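Local coordinates for HD domain protein (Enterococcus faecalis, PDB 4LRL) that probably hydrolyses deoxyribonucleoside triphosphates as a metal-dependent HD-domain triphosphohydrolase whose activity is tuned allosterically by bound nucleotides, at residues Q203-R208 with Y396-R400; M209-L213 with T225-I231; T127-A131 with V196-I200; A243-M249 with I410-Q414; P270-G274 with D439-Y443. One frame throughout, in Å; residues are numbered along the deposited sequence.

Contact 1: Q203-R208 with Y396-R400. With NI (nickel (II) ion), chain N.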
# COMPACT_ATOMS: atom_id res chain seq x y z
N GLN C 203 7.56 12.79 23.62
CA GLN C 203 7.70 11.37 23.31
C GLN C 203 6.86 10.98 22.09
O GLN C 203 7.02 9.89 21.53
CB GLN C 203 7.39 10.50 24.53
CG GLN C 203 8.52 10.47 25.58
CD GLN C 203 9.79 9.86 25.02
OE1 GLN C 203 9.75 8.85 24.32
NE2 GLN C 203 10.93 10.48 25.31
N ILE C 204 6.01 11.90 21.65
CA ILE C 204 5.12 11.67 20.52
C ILE C 204 4.82 13.01 19.85
O ILE C 204 3.78 13.63 20.08
CB ILE C 204 3.82 10.92 20.98
CG1 ILE C 204 2.86 10.66 19.81
CG2 ILE C 204 3.15 11.66 22.15
CD1 ILE C 204 1.79 9.63 20.12
N ASP C 205 5.75 13.48 19.04
CA ASP C 205 5.69 14.82 18.49
C ASP C 205 5.77 14.79 16.95
O ASP C 205 5.98 13.73 16.35
CB ASP C 205 6.85 15.65 19.06
CG ASP C 205 8.20 15.00 18.80
OD1 ASP C 205 8.94 14.77 19.78
OD2 ASP C 205 8.52 14.70 17.63
N ALA C 206 5.63 15.97 16.34
CA ALA C 206 5.61 16.10 14.89
C ALA C 206 6.92 15.65 14.24
O ALA C 206 6.93 15.19 13.09
CB ALA C 206 5.29 17.53 14.51
N ASP C 207 8.00 15.75 15.00
CA ASP C 207 9.35 15.39 14.56
C ASP C 207 9.47 13.87 14.44
O ASP C 207 9.76 13.33 13.37
CB ASP C 207 10.38 15.98 15.55
CG ASP C 207 11.83 15.74 15.15
OD1 ASP C 207 12.72 16.03 15.97
OD2 ASP C 207 12.11 15.27 14.03
N ARG C 208 9.22 13.17 15.54
CA ARG C 208 9.20 11.72 15.55
C ARG C 208 8.20 11.15 14.54
O ARG C 208 8.51 10.21 13.80
CB ARG C 208 8.91 11.19 16.95
CG ARG C 208 9.89 11.67 18.02
CD ARG C 208 9.40 11.22 19.35
NE ARG C 208 10.16 11.68 20.51
CZ ARG C 208 11.26 11.09 20.97
NH1 ARG C 208 11.85 11.56 22.07
NH2 ARG C 208 11.76 10.03 20.35
N TYR C 396 18.64 7.92 19.18
CA TYR C 396 17.27 7.40 19.25
C TYR C 396 16.96 6.90 20.66
O TYR C 396 17.44 5.85 21.08
CB TYR C 396 17.06 6.32 18.19
CG TYR C 396 17.30 6.83 16.79
CD1 TYR C 396 16.33 7.57 16.12
CD2 TYR C 396 18.51 6.60 16.14
CE1 TYR C 396 16.55 8.05 14.84
CE2 TYR C 396 18.74 7.08 14.86
CZ TYR C 396 17.75 7.81 14.21
OH TYR C 396 17.96 8.29 12.95
N ASP C 397 16.16 7.67 21.39
CA ASP C 397 15.79 7.35 22.77
C ASP C 397 14.56 6.43 22.85
O ASP C 397 13.61 6.58 22.08
CB ASP C 397 15.54 8.64 23.56
CG ASP C 397 14.33 9.42 23.05
OD1 ASP C 397 14.24 9.70 21.84
OD2 ASP C 397 13.46 9.75 23.88
N PHE C 398 14.60 5.48 23.78
CA PHE C 398 13.48 4.57 24.01
C PHE C 398 12.41 5.23 24.87
O PHE C 398 12.71 6.18 25.61
CB PHE C 398 13.96 3.29 24.69
CG PHE C 398 14.67 2.36 23.76
CD1 PHE C 398 13.96 1.51 22.91
CD2 PHE C 398 16.06 2.31 23.74
CE1 PHE C 398 14.62 0.64 22.06
CE2 PHE C 398 16.73 1.44 22.88
CZ PHE C 398 16.01 0.60 22.04
N TYR C 399 11.18 4.73 24.78
CA TYR C 399 10.11 5.21 25.64
C TYR C 399 10.26 4.66 27.07
O TYR C 399 10.06 3.47 27.31
CB TYR C 399 8.73 4.88 25.06
CG TYR C 399 7.60 5.51 25.84
CD1 TYR C 399 7.57 6.88 26.07
CD2 TYR C 399 6.56 4.73 26.36
CE1 TYR C 399 6.54 7.48 26.81
CE2 TYR C 399 5.52 5.31 27.10
CZ TYR C 399 5.52 6.69 27.32
OH TYR C 399 4.52 7.29 28.05
N ARG C 400 10.66 5.53 28.00
CA ARG C 400 10.78 5.17 29.41
C ARG C 400 10.09 6.22 30.29
O ARG C 400 10.74 7.13 30.80
CB ARG C 400 12.24 5.00 29.83
CG ARG C 400 12.39 4.31 31.18
CD ARG C 400 13.69 4.63 31.89
NE ARG C 400 14.85 4.23 31.10
CZ ARG C 400 16.03 3.89 31.61
NH1 ARG C 400 17.01 3.54 30.80
NH2 ARG C 400 16.23 3.89 32.92
NI NI N . 13.71 16.13 12.94
O HOH W 1 15.02 15.72 14.59
O HOH W 2 15.13 14.25 12.42
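Gln203 and Tyr399 lie where the two backbones run nearest, CA to CA 7.0 Å; at the other end Arg208 CA stands 9.9 Å from Tyr396 CA. Residues 203-205 form a turn leading into helix 206-219, whereas 396-400 is irregular and extended. This spacing illustrates how side chains alone can tie a loop to a helix start, for no backbone bond crosses. Asp397 does most of the work. Its CG sits between the backbone N and the carbonyl carbon (chi1 66°), which holds the carboxylate out to face two donors. Arg208, extended from CG to NE, grips it end-on: NH2 reaches Asp397 OD1 at 2.9 Å, while NH1 is shared between Asp397 OD1 and OD2, 3.0 Å from each. Its NE bonds to Ser202 O. The two planes are turned 46° apart, so the fork is skewed. Asp397 OD2 also takes a nearly straight bond (165°) from Gln203 NE2 at 3.0 Å. The other end of that amide, OE1, accepts from Arg259, and CG of Gln203 lies at the edge of the Tyr399 ring, 3.7 Å from CD1. Behind Arg208, Asp205 extends the salt-bridge network and caps the helix, its OD2 accepting from Arg208 N at 2.7 Å. Asp207, in the first turn, binds nickel through OD2 at 2.1 Å, with His90, His134 and Asp135 completing the protein ligands. Helix 87-108 packs against Ala206, and helix 249-267 lies against Ile204 and Arg208, its Tyr263 and Arg259 bonding to Asp397 O.

Contact 2: M209-L213 with T225-I231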
# COMPACT_ATOMS: atom_id res chain seq x y z
N MET C 209 7.00 11.74 14.50
CA MET C 209 5.95 11.23 13.61
C MET C 209 6.37 11.30 12.14
O MET C 209 6.18 10.36 11.38
CB MET C 209 4.61 11.92 13.87
CG MET C 209 3.99 11.55 15.23
SD MET C 209 2.23 11.93 15.36
CE MET C 209 2.26 13.62 15.92
N ASP C 210 6.98 12.41 11.73
CA ASP C 210 7.42 12.52 10.36
C ASP C 210 8.57 11.56 10.04
O ASP C 210 8.50 10.85 9.05
CB ASP C 210 7.80 13.95 9.97
CG ASP C 210 8.09 14.07 8.49
OD1 ASP C 210 9.29 14.07 8.12
OD2 ASP C 210 7.13 14.13 7.68
N TYR C 211 9.63 11.53 10.85
CA TYR C 211 10.76 10.69 10.45
C TYR C 211 10.43 9.20 10.49
O TYR C 211 10.88 8.45 9.64
CB TYR C 211 12.11 11.04 11.12
CG TYR C 211 12.28 10.77 12.59
CD1 TYR C 211 12.28 9.47 13.10
CD2 TYR C 211 12.52 11.82 13.47
CE1 TYR C 211 12.48 9.23 14.47
CE2 TYR C 211 12.71 11.60 14.84
CZ TYR C 211 12.69 10.30 15.33
OH TYR C 211 12.89 10.11 16.69
N LEU C 212 9.60 8.79 11.44
CA LEU C 212 9.18 7.39 11.47
C LEU C 212 8.46 7.00 10.18
O LEU C 212 8.80 5.99 9.56
CB LEU C 212 8.35 7.05 12.71
CG LEU C 212 9.14 7.10 14.03
CD1 LEU C 212 8.20 7.04 15.24
CD2 LEU C 212 10.26 6.04 14.15
N LEU C 213 7.51 7.83 9.75
CA LEU C 213 6.77 7.56 8.54
C LEU C 213 7.64 7.70 7.29
O LEU C 213 7.59 6.85 6.40
CB LEU C 213 5.57 8.50 8.44
CG LEU C 213 4.41 8.28 9.41
CD1 LEU C 213 3.47 9.50 9.41
CD2 LEU C 213 3.64 6.98 9.06
N THR C 225 4.97 1.20 9.94
CA THR C 225 4.18 2.45 9.98
C THR C 225 2.93 2.36 10.86
O THR C 225 2.31 1.29 11.01
CB THR C 225 3.75 2.92 8.56
OG1 THR C 225 2.96 1.90 7.91
CG2 THR C 225 4.96 3.23 7.69
N PHE C 226 2.57 3.50 11.45
CA PHE C 226 1.34 3.67 12.23
C PHE C 226 0.41 4.56 11.42
O PHE C 226 0.71 4.93 10.29
CB PHE C 226 1.68 4.34 13.56
CG PHE C 226 2.30 5.70 13.41
CD1 PHE C 226 1.52 6.84 13.50
CD2 PHE C 226 3.65 5.82 13.12
CE1 PHE C 226 2.08 8.09 13.33
CE2 PHE C 226 4.23 7.07 12.94
CZ PHE C 226 3.44 8.21 13.05
N ASP C 227 -0.71 4.97 12.01
CA ASP C 227 -1.69 5.78 11.30
C ASP C 227 -1.74 7.22 11.81
O ASP C 227 -2.31 7.50 12.87
CB ASP C 227 -3.08 5.14 11.38
CG ASP C 227 -4.09 5.81 10.48
OD1 ASP C 227 -3.90 5.77 9.24
OD2 ASP C 227 -5.07 6.37 11.02
N LEU C 228 -1.15 8.13 11.03
CA LEU C 228 -1.14 9.56 11.37
C LEU C 228 -2.54 10.13 11.55
O LEU C 228 -2.80 10.86 12.51
CB LEU C 228 -0.37 10.37 10.31
CG LEU C 228 -0.29 11.89 10.53
CD1 LEU C 228 0.35 12.23 11.86
CD2 LEU C 228 0.43 12.57 9.39
N THR C 229 -3.44 9.80 10.62
CA THR C 229 -4.82 10.29 10.64
C THR C 229 -5.58 9.90 11.91
O THR C 229 -6.38 10.70 12.40
CB THR C 229 -5.61 9.87 9.38
OG1 THR C 229 -5.05 10.54 8.24
CG2 THR C 229 -7.08 10.28 9.49
N ARG C 230 -5.35 8.71 12.44
CA ARG C 230 -6.04 8.35 13.67
C ARG C 230 -5.47 9.08 14.88
O ARG C 230 -6.22 9.45 15.78
CB ARG C 230 -6.12 6.84 13.93
CG ARG C 230 -7.02 6.46 15.17
CD ARG C 230 -8.44 7.08 15.14
NE ARG C 230 -9.17 6.84 16.39
CZ ARG C 230 -10.38 7.33 16.69
NH1 ARG C 230 -11.04 8.09 15.83
NH2 ARG C 230 -10.92 7.04 17.86
N ILE C 231 -4.17 9.33 14.88
CA ILE C 231 -3.57 10.11 15.96
C ILE C 231 -4.07 11.55 15.90
O ILE C 231 -4.39 12.14 16.93
CB ILE C 231 -2.02 10.03 15.97
CG1 ILE C 231 -1.60 8.58 16.21
CG2 ILE C 231 -1.44 10.97 17.07
CD1 ILE C 231 -0.14 8.38 16.41
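Met209 O accepts the helical bond of Leu213 N at 3.3 Å and also meets the edge of the Phe226 ring, 3.9 Å from CZ. No hydrogen bond joins the two segments; what joins them is an aromatic ring set against one side of a helix. Phe226 has CG between its backbone N and carbonyl carbon (chi1 60°), a torsion that lays the ring beside helix 206-219. Leu213 crosses it at about a right angle, CD2 making a CH-pi contact over one face, 4.2 Å from the centroid, and CG lying 3.7 Å from CE2. Leu212 CB comes to the ring's edge instead. The sulfur of Met209 approaches obliquely, 5.5 Å from the centroid, as a Met-aromatic contact, and then passes on to Leu228 CD1 at 4.0 Å and Ile231 CG2 at 4.2 Å. Tyr255 of helix 249-267 adds an edge-to-face ring contact to Phe226. Asp227 N-caps the second helix through a weak bond to Arg230 N, and its OD2 also bonds to Asn46 of the second subunit. This apolar packing joins helix 206-219, which bears Asp207, last ligand of the H...HD...D metal site, to the following helix 228-234 at the start of the HD-associated region.

Contact 3: T127-A131 with V196-I200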
# COMPACT_ATOMS: atom_id res chain seq x y z
N THR C 127 4.97 28.33 16.27
CA THR C 127 5.00 26.88 16.31
C THR C 127 5.40 26.31 14.94
O THR C 127 6.17 25.35 14.86
CB THR C 127 3.66 26.29 16.80
OG1 THR C 127 3.27 26.91 18.03
CG2 THR C 127 3.79 24.79 17.04
N LEU C 128 4.88 26.93 13.87
CA LEU C 128 5.21 26.51 12.51
C LEU C 128 6.67 26.82 12.20
O LEU C 128 7.37 26.01 11.58
CB LEU C 128 4.29 27.18 11.49
CG LEU C 128 2.82 26.79 11.55
CD1 LEU C 128 1.95 27.59 10.58
CD2 LEU C 128 2.68 25.30 11.31
N CYS C 129 7.13 27.98 12.65
CA CYS C 129 8.53 28.36 12.47
C CYS C 129 9.46 27.38 13.16
O CYS C 129 10.37 26.83 12.54
CB CYS C 129 8.76 29.80 12.93
SG CYS C 129 8.03 31.01 11.82
N ALA C 130 9.22 27.12 14.45
CA ALA C 130 10.01 26.13 15.19
C ALA C 130 9.98 24.74 14.56
O ALA C 130 10.99 24.04 14.56
CB ALA C 130 9.58 26.07 16.63
N ALA C 131 8.83 24.34 14.01
CA ALA C 131 8.71 23.05 13.33
C ALA C 131 9.58 22.98 12.08
O ALA C 131 10.28 21.99 11.84
CB ALA C 131 7.27 22.77 12.98
N VAL C 196 2.97 24.32 22.74
CA VAL C 196 3.88 24.69 21.65
C VAL C 196 5.14 23.81 21.68
O VAL C 196 5.55 23.25 20.65
CB VAL C 196 4.25 26.20 21.71
CG1 VAL C 196 5.32 26.54 20.69
CG2 VAL C 196 3.00 27.08 21.53
N VAL C 197 5.75 23.69 22.85
CA VAL C 197 6.98 22.91 23.03
C VAL C 197 6.76 21.43 22.73
O VAL C 197 7.54 20.82 21.99
CB VAL C 197 7.56 23.07 24.47
CG1 VAL C 197 8.71 22.10 24.70
CG2 VAL C 197 8.01 24.50 24.71
N GLN C 198 5.69 20.86 23.31
CA GLN C 198 5.42 19.42 23.17
C GLN C 198 5.03 18.99 21.75
O GLN C 198 5.20 17.82 21.40
CB GLN C 198 4.37 18.94 24.18
CG GLN C 198 4.92 18.73 25.60
CD GLN C 198 3.86 18.28 26.60
OE1 GLN C 198 2.94 17.50 26.27
NE2 GLN C 198 3.97 18.76 27.81
N MET C 199 4.54 19.92 20.94
CA MET C 199 4.15 19.61 19.57
C MET C 199 5.39 19.29 18.74
O MET C 199 5.35 18.50 17.79
CB MET C 199 3.37 20.77 18.94
CG MET C 199 2.44 20.31 17.79
SD MET C 199 1.42 21.61 17.07
CE MET C 199 0.47 22.19 18.49
N ILE C 200 6.49 19.90 19.14
CA ILE C 200 7.74 19.82 18.40
C ILE C 200 8.71 18.85 19.06
O ILE C 200 9.48 18.17 18.37
CB ILE C 200 8.32 21.22 18.23
CG1 ILE C 200 7.43 21.98 17.24
CG2 ILE C 200 9.79 21.17 17.76
CD1 ILE C 200 7.38 23.46 17.45
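Thr127 and Ile200 join two helices of the HD domain, one of which, 124-133, leads directly into the metal ligands His134 and Asp135. The short axes run in broadly the same direction, 30° apart, and approach to 9.9 Å. Ile200 packs over Ala130 and Thr127: its terminal CD1 reaches the partner helix, 3.4 Å from Thr127 O and 3.5 Å from Ala130 CB. Thr127 O is at the same time the acceptor of the helical bond from Ala131 N, 3.0 Å long. In HD-domain enzymes the histidine-aspartate pair follows a helix of this kind, and here the helix end reaches into the second shell of the site, Ala131 O bonding to ND1 of His134, which binds nickel. At the start of the segment, the two branches of Thr127 go different ways. Its OG1, placed beside the backbone N (chi1 -51°), bonds to Glu123 O one turn back and merely packs against Val196, 3.4 Å from CG1 and 3.5 Å from CG2. The methyl CG2 touches both Ile200 CD1 at 3.9 Å and Met199 SD at 4.0 Å. Val186 of helix 179-187 touches Ala130, Val196 and Ile200 alike.

Contact 4: A243-M249 with I410-Q414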
# COMPACT_ATOMS: atom_id res chain seq x y z
N ALA C 243 -2.09 15.86 24.79
CA ALA C 243 -2.57 14.56 25.23
C ALA C 243 -3.36 13.88 24.12
O ALA C 243 -3.50 14.42 23.03
CB ALA C 243 -3.44 14.71 26.49
N PHE C 244 -3.86 12.68 24.40
CA PHE C 244 -4.59 11.92 23.40
C PHE C 244 -5.79 11.27 24.03
O PHE C 244 -5.68 10.59 25.06
CB PHE C 244 -3.69 10.86 22.74
CG PHE C 244 -2.42 11.45 22.18
CD1 PHE C 244 -1.34 11.73 23.02
CD2 PHE C 244 -2.33 11.76 20.83
CE1 PHE C 244 -0.19 12.31 22.53
CE2 PHE C 244 -1.17 12.33 20.33
CZ PHE C 244 -0.10 12.60 21.17
N ALA C 245 -6.95 11.49 23.41
CA ALA C 245 -8.20 10.93 23.90
C ALA C 245 -8.03 9.43 24.14
O ALA C 245 -7.43 8.73 23.31
CB ALA C 245 -9.33 11.21 22.92
N MET C 246 -8.54 8.96 25.27
CA MET C 246 -8.45 7.54 25.65
C MET C 246 -9.02 6.60 24.59
O MET C 246 -8.56 5.46 24.46
CB MET C 246 -9.11 7.29 27.02
CG MET C 246 -8.87 5.91 27.62
SD MET C 246 -7.12 5.51 27.93
CE MET C 246 -7.25 3.73 28.07
N ASN C 247 -10.00 7.06 23.82
CA ASN C 247 -10.58 6.22 22.77
C ASN C 247 -9.64 5.96 21.58
O ASN C 247 -9.94 5.16 20.71
CB ASN C 247 -11.95 6.74 22.31
CG ASN C 247 -11.86 8.08 21.61
OD1 ASN C 247 -11.76 8.15 20.39
ND2 ASN C 247 -11.87 9.16 22.38
N GLY C 248 -8.50 6.64 21.56
CA GLY C 248 -7.50 6.44 20.53
C GLY C 248 -6.23 5.75 21.00
O GLY C 248 -5.20 5.82 20.32
N MET C 249 -6.29 5.09 22.15
CA MET C 249 -5.12 4.42 22.73
C MET C 249 -4.41 3.45 21.76
O MET C 249 -3.18 3.44 21.68
CB MET C 249 -5.50 3.67 24.02
CG MET C 249 -4.35 2.79 24.53
SD MET C 249 -4.76 1.49 25.69
CE MET C 249 -6.11 0.60 24.90
N ILE C 410 3.68 9.87 27.63
CA ILE C 410 2.60 10.06 26.67
C ILE C 410 1.30 10.02 27.47
O ILE C 410 1.00 9.02 28.11
CB ILE C 410 2.65 8.98 25.57
CG1 ILE C 410 3.95 9.09 24.79
CG2 ILE C 410 1.44 9.09 24.65
CD1 ILE C 410 4.26 7.90 23.94
N GLU C 411 0.57 11.13 27.47
CA GLU C 411 -0.61 11.26 28.32
C GLU C 411 -1.90 10.96 27.58
O GLU C 411 -2.16 11.51 26.50
CB GLU C 411 -0.68 12.65 28.96
CG GLU C 411 0.59 13.10 29.67
CD GLU C 411 0.71 12.58 31.10
OE1 GLU C 411 0.14 11.52 31.44
OE2 GLU C 411 1.41 13.23 31.89
N LEU C 412 -2.70 10.07 28.15
CA LEU C 412 -4.02 9.74 27.61
C LEU C 412 -5.07 10.42 28.47
O LEU C 412 -5.00 10.37 29.70
CB LEU C 412 -4.24 8.23 27.60
CG LEU C 412 -3.31 7.40 26.71
CD1 LEU C 412 -3.10 6.02 27.29
CD2 LEU C 412 -3.86 7.28 25.30
N MET C 413 -6.02 11.07 27.82
CA MET C 413 -7.08 11.76 28.56
C MET C 413 -8.39 10.99 28.65
O MET C 413 -8.98 10.60 27.64
CB MET C 413 -7.33 13.17 28.03
CG MET C 413 -8.17 13.98 28.99
SD MET C 413 -8.49 15.65 28.44
CE MET C 413 -6.90 16.40 28.78
N GLN C 414 -8.84 10.79 29.89
CA GLN C 414 -10.07 10.06 30.17
C GLN C 414 -11.26 10.98 29.94
O GLN C 414 -11.12 12.19 29.88
CB GLN C 414 -10.07 9.58 31.63
CG GLN C 414 -8.78 8.90 32.11
CD GLN C 414 -8.85 7.39 32.06
OE1 GLN C 414 -9.46 6.80 31.17
NE2 GLN C 414 -8.22 6.74 33.03
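Phe244 bonds through both its backbone N and its O to the strand alongside: Phe244 N donates to Glu411 O at 2.9 Å, and Phe244 O accepts from Met413 N at 2.8 Å. Gripping the residues before and after Leu412 in this way is the signature of a parallel pair, and the two strands are the inner ones of a four-stranded mixed sheet. They are strongly twisted against each other, short axes 39° apart, while staying paired. The first bond lies in the carbonyl plane of Glu411, whereas Met413 N stands well above that of Phe244, whose oxygen is also approached by Leu412 CA at 3.2 Å in a CA-H...O contact. A third bond, Met246 N to Met413 O at 2.9 Å, carries the pairing past the strand end into a 3-10 turn. One face bears Ala245 and Met413; the other bears Phe244 and Leu412. On that second face, Phe244 CD1 meets Ile410 CG2 at 4.2 Å, and the ring also touches Ile204 from the turn before helix 206-219. Two methionines pack on Leu412: Met249 CB lies 4.2 Å from Leu412 CD2, and Met246, bent at chi2 (60°), sets SD 4.0 Å from Leu412 CB, while its CG lies 3.7 Å from Gln414 OE1.

Contact 5: P270-G274 with D439-Y443. With DGT (2'-deoxyguanosine-5'-triphosphate), chain R.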
# COMPACT_ATOMS: atom_id res chain seq x y z
N PRO C 270 23.45 -3.23 11.93
CA PRO C 270 24.92 -3.40 12.02
C PRO C 270 25.70 -2.97 10.78
O PRO C 270 26.79 -2.42 10.90
CB PRO C 270 25.08 -4.91 12.25
CG PRO C 270 23.75 -5.37 12.81
CD PRO C 270 22.71 -4.47 12.22
N VAL C 271 25.17 -3.23 9.58
CA VAL C 271 25.92 -2.90 8.38
C VAL C 271 26.02 -1.38 8.24
O VAL C 271 27.09 -0.84 7.96
CB VAL C 271 25.33 -3.58 7.14
CG1 VAL C 271 26.03 -3.12 5.88
CG2 VAL C 271 25.43 -5.09 7.27
N SER C 272 24.92 -0.68 8.50
CA SER C 272 24.93 0.79 8.47
C SER C 272 25.90 1.35 9.49
O SER C 272 26.64 2.30 9.20
CB SER C 272 23.53 1.34 8.75
OG SER C 272 22.60 0.73 7.89
N ARG C 273 25.89 0.76 10.69
CA ARG C 273 26.82 1.17 11.72
C ARG C 273 28.28 0.83 11.38
O ARG C 273 29.20 1.54 11.80
CB ARG C 273 26.41 0.58 13.06
CG ARG C 273 25.14 1.21 13.64
CD ARG C 273 25.10 0.94 15.12
NE ARG C 273 24.45 -0.33 15.41
CZ ARG C 273 24.69 -1.08 16.48
NH1 ARG C 273 25.59 -0.71 17.39
NH2 ARG C 273 24.03 -2.21 16.64
N GLY C 274 28.48 -0.23 10.60
CA GLY C 274 29.79 -0.57 10.04
C GLY C 274 30.36 0.53 9.15
O GLY C 274 31.55 0.82 9.20
N ASP C 439 22.47 -2.86 22.37
CA ASP C 439 23.46 -3.93 22.22
C ASP C 439 24.89 -3.51 22.57
O ASP C 439 25.11 -2.47 23.19
CB ASP C 439 23.39 -4.53 20.81
CG ASP C 439 23.76 -3.53 19.72
OD1 ASP C 439 23.18 -3.64 18.62
OD2 ASP C 439 24.61 -2.65 19.93
N GLU C 440 25.85 -4.35 22.20
CA GLU C 440 27.26 -4.01 22.21
C GLU C 440 27.88 -4.75 21.04
O GLU C 440 27.75 -5.97 20.93
CB GLU C 440 27.96 -4.45 23.51
CG GLU C 440 27.50 -3.78 24.81
CD GLU C 440 27.92 -2.32 24.92
OE1 GLU C 440 29.02 -1.96 24.44
OE2 GLU C 440 27.14 -1.53 25.50
N ARG C 441 28.56 -4.02 20.17
CA ARG C 441 29.24 -4.65 19.04
C ARG C 441 30.74 -4.37 18.96
O ARG C 441 31.21 -3.29 19.32
CB ARG C 441 28.57 -4.29 17.73
CG ARG C 441 27.37 -5.15 17.45
CD ARG C 441 26.58 -4.71 16.21
NE ARG C 441 25.36 -5.48 16.14
CZ ARG C 441 25.27 -6.70 15.62
NH1 ARG C 441 26.34 -7.29 15.09
NH2 ARG C 441 24.11 -7.33 15.63
N PHE C 442 31.47 -5.37 18.48
CA PHE C 442 32.88 -5.25 18.16
C PHE C 442 33.05 -5.33 16.64
O PHE C 442 32.59 -6.27 15.99
CB PHE C 442 33.67 -6.35 18.88
CG PHE C 442 35.11 -6.40 18.49
CD1 PHE C 442 35.95 -5.31 18.75
CD2 PHE C 442 35.64 -7.53 17.88
CE1 PHE C 442 37.30 -5.35 18.39
CE2 PHE C 442 37.00 -7.59 17.53
CZ PHE C 442 37.83 -6.50 17.78
N TYR C 443 33.69 -4.31 16.07
CA TYR C 443 33.76 -4.20 14.63
C TYR C 443 35.15 -4.57 14.17
O TYR C 443 36.12 -4.25 14.83
CB TYR C 443 33.38 -2.78 14.19
CG TYR C 443 31.89 -2.56 14.12
CD1 TYR C 443 31.17 -2.09 15.23
CD2 TYR C 443 31.19 -2.84 12.96
CE1 TYR C 443 29.78 -1.89 15.16
CE2 TYR C 443 29.81 -2.66 12.88
CZ TYR C 443 29.11 -2.19 13.98
OH TYR C 443 27.74 -2.02 13.87
PG DGT R . 27.34 -11.00 3.47
O1G DGT R . 26.01 -11.65 3.80
O2G DGT R . 28.54 -11.77 3.99
O3G DGT R . 27.46 -10.54 2.02
O3B DGT R . 27.43 -9.61 4.29
PB DGT R . 26.16 -8.93 4.99
O1B DGT R . 26.29 -9.09 6.48
O2B DGT R . 24.89 -9.35 4.29
O3A DGT R . 26.41 -7.38 4.65
PA DGT R . 26.20 -6.68 3.22
O1A DGT R . 27.34 -5.71 3.07
O2A DGT R . 25.92 -7.64 2.11
O5' DGT R . 24.88 -5.79 3.46
C5' DGT R . 23.69 -6.29 4.06
C4' DGT R . 22.47 -5.86 3.25
O4' DGT R . 22.54 -4.50 2.80
C3' DGT R . 22.37 -6.67 1.96
O3' DGT R . 21.87 -8.00 2.19
C2' DGT R . 21.49 -5.78 1.09
C1' DGT R . 21.74 -4.37 1.61
N9 DGT R . 22.42 -3.52 0.61
C8 DGT R . 21.99 -2.30 0.20
N7 DGT R . 22.83 -1.75 -0.72
C5 DGT R . 23.83 -2.63 -0.91
C6 DGT R . 25.05 -2.70 -1.76
O6 DGT R . 25.40 -1.79 -2.53
N1 DGT R . 25.82 -3.78 -1.66
C2 DGT R . 25.53 -4.81 -0.86
N2 DGT R . 26.39 -5.85 -0.85
N3 DGT R . 24.44 -4.83 -0.05
C4 DGT R . 23.56 -3.78 -0.04
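Pro270 and Gly274 face strand 441-443 from the first turn of helix 270-291, the short axes passing 10.4 Å apart with their directions 48° from parallel. The general lesson is that a helix start can be fastened to a sheet through a carbonyl oxygen of its first turn. Pro270 O accepts the helical bond of Gly274 N at 2.8 Å and a second from Tyr443 OH at 3.1 Å, the hydroxyl lying in the carbonyl plane on a lone pair. With the phenol tethered there, its ring passes close beside the glycine, CE2 to Gly274 CA 3.5 Å. Strand 441-444 is the central one of a three-stranded antiparallel sheet, so these side chains couple the helix to the middle of that sheet. Toward the strand's beginning, Arg273 and Asp439 meet from opposite directions with guanidinium and carboxylate nearly coplanar, 13° apart. A bend at chi3 (-88°) turns the Arg273 chain so that NH2 reaches the syn side of Asp439 OD1 at 2.6 Å; the bond from NH1 to OD2 is weak, at 3.3 Å. Arg441 joins the same network by a long salt bridge to Asp439. One face of its guanidinium is covered by Pro270, CG sitting over the centre and 3.5 Å from NH2, while Arg441 NH1 bonds to Ser355 OG. On the helix's other side Val271 borders the bound dGTP, CG2 lying 3.6 Å from O3A of the triphosphate, whose pocket also includes Arg350 and Lys354 and residues of the third subunit such as Lys38.

In the fold
Contacts 1, 2 and 3 lie near the nickel site: contact 1 holds its ligand Asp207, the side chain of Ile200 in contact 3 is about 8 Å from the metal, and that of Met209 in contact 2 about 10 Å. Contacts 1 and 2 share helix 206-219, and contact 3 joins its start through the backbone bond between Ala206 N and Met199 O (2.9 Å). Contact 4 abuts contact 1, where Tyr399 OH bonds to Ile410 N, and contact 2, where Ile231 meets Phe244. Contact 5 stands apart beside the bound dGTP, its centre about 34 Å from that of contact 3 and about 37 Å from that of contact 4.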